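Local coordinates for protein extracellular ligand-binding receptor (Rhodopseudomonas palustris, PDB 3SG0) that binds aromatic acids such as benzoylformate (phenylglyoxylate), probably as the periplasmic solute-binding component of a transport system, at residues E148-G151 / K152-K156. Numbering follows the deposited sequence. Where two conformers were deposited one is given.
Sequences EAIG and KYIAK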
# COMPACT_ATOMS: atom_id res chain seq x y z
N GLU A 148 6.93 -12.93 -3.81
CA GLU A 148 7.36 -14.29 -3.53
C GLU A 148 6.15 -15.21 -3.39
O GLU A 148 6.15 -16.32 -3.92
CB GLU A 148 8.23 -14.35 -2.28
CG GLU A 148 9.59 -13.68 -2.43
CD GLU A 148 10.54 -14.44 -3.34
OE1 GLU A 148 10.19 -15.56 -3.78
OE2 GLU A 148 11.64 -13.93 -3.61
N ALA A 149 5.13 -14.75 -2.68
CA ALA A 149 3.94 -15.57 -2.46
C ALA A 149 3.16 -15.85 -3.74
O ALA A 149 2.73 -16.98 -3.99
CB ALA A 149 3.04 -14.93 -1.41
N ILE A 150 2.97 -14.83 -4.57
CA ILE A 150 2.24 -15.03 -5.82
C ILE A 150 3.06 -15.88 -6.80
O ILE A 150 2.50 -16.70 -7.52
CB ILE A 150 1.76 -13.69 -6.44
CG1 ILE A 150 0.68 -13.94 -7.50
CG2 ILE A 150 2.92 -12.87 -7.00
CD1 ILE A 150 -0.59 -14.58 -6.96
N GLY A 151 4.38 -15.70 -6.80
CA GLY A 151 5.25 -16.52 -7.63
C GLY A 151 5.13 -18.00 -7.30
O GLY A 151 5.04 -18.85 -8.20
N LYS A 152 5.11 -18.31 -6.01
CA LYS A 152 4.94 -19.69 -5.56
C LYS A 152 3.60 -20.25 -6.01
O LYS A 152 3.52 -21.40 -6.46
CB LYS A 152 5.07 -19.77 -4.04
CG LYS A 152 6.49 -19.62 -3.53
CD LYS A 152 6.55 -19.90 -2.04
CE LYS A 152 7.98 -19.94 -1.52
NZ LYS A 152 8.57 -18.58 -1.42
N TYR A 153 2.54 -19.45 -5.88
CA TYR A 153 1.23 -19.90 -6.32
C TYR A 153 1.21 -20.18 -7.81
O TYR A 153 0.73 -21.22 -8.26
CB TYR A 153 0.13 -18.90 -5.96
CG TYR A 153 -1.22 -19.38 -6.44
CD1 TYR A 153 -1.92 -20.34 -5.73
CD2 TYR A 153 -1.76 -18.90 -7.62
CE1 TYR A 153 -3.14 -20.80 -6.17
CE2 TYR A 153 -2.99 -19.36 -8.07
CZ TYR A 153 -3.67 -20.31 -7.33
OH TYR A 153 -4.89 -20.78 -7.76
N ILE A 154 1.73 -19.25 -8.60
CA ILE A 154 1.76 -19.42 -10.05
C ILE A 154 2.48 -20.72 -10.42
O ILE A 154 2.01 -21.49 -11.26
CB ILE A 154 2.41 -18.21 -10.74
CG1 ILE A 154 1.54 -16.97 -10.53
CG2 ILE A 154 2.62 -18.49 -12.22
CD1 ILE A 154 2.19 -15.66 -10.94
N ALA A 155 3.63 -20.97 -9.80
CA ALA A 155 4.37 -22.20 -10.07
C ALA A 155 3.51 -23.43 -9.78
O ALA A 155 3.52 -24.40 -10.55
CB ALA A 155 5.65 -22.23 -9.26
N LYS A 156 2.77 -23.39 -8.68
CA LYS A 156 1.96 -24.52 -8.26
C LYS A 156 0.83 -24.84 -9.24
O LYS A 156 0.37 -25.98 -9.32
CB LYS A 156 1.39 -24.30 -6.86
CG LYS A 156 2.44 -24.27 -5.76
CD LYS A 156 1.82 -24.06 -4.39
CE LYS A 156 2.89 -23.98 -3.31
NZ LYS A 156 2.30 -23.72 -1.97
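The last two turns of the alpha-helix 143-156 bring Ile150 against Ile154 and Glu148 toward Lys152, each pair one turn apart. Four successive i to i+4 backbone bonds run through it. Ile154 N donates to Ile150 O at 2.9 Å, while Lys152 N reaches Glu148 O at 3.1 Å and Ala155 N reaches Gly151 O at 3.0 Å; Tyr153 N bonds Ala149 O in the same way. On the buried side, Ile154 turns CG1 anti to its carbonyl carbon (chi1 -66°), which lays that branch back along the helix, CG1 3.2 Å from Ile150 O and CD1 4.1 Å from Ile150 CG1. Ile150 CD1 runs forward to within 4.5 Å of Tyr153 CB. In this periplasmic-binding-protein fold of the leucine-binding family, the helix packs by this face on the parallel sheet containing strand 242-244: Ile150, Tyr153 and Ile154 all touch Tyr244, and Ile150 also meets Ile266 and Ala268. Replacing Ile154 with an alanine would probably open a gap beside Ile150 CG1 and leave Tyr244 without part of its apolar cover. On another side of the helix, Lys152 reaches back toward the preceding turn, its chain extended until a bend at chi4 (75°). Its NZ stops 4.2 Å from Glu148 OE1, too far for a salt bridge; Glu148 has two conformers and this approach holds for one of them, so any weak attraction between the opposite charges is doubtful. Glu148 also touches Val178 and Ala182 of helix 170-186, and Ala155 touches Leu186 at that helix's end.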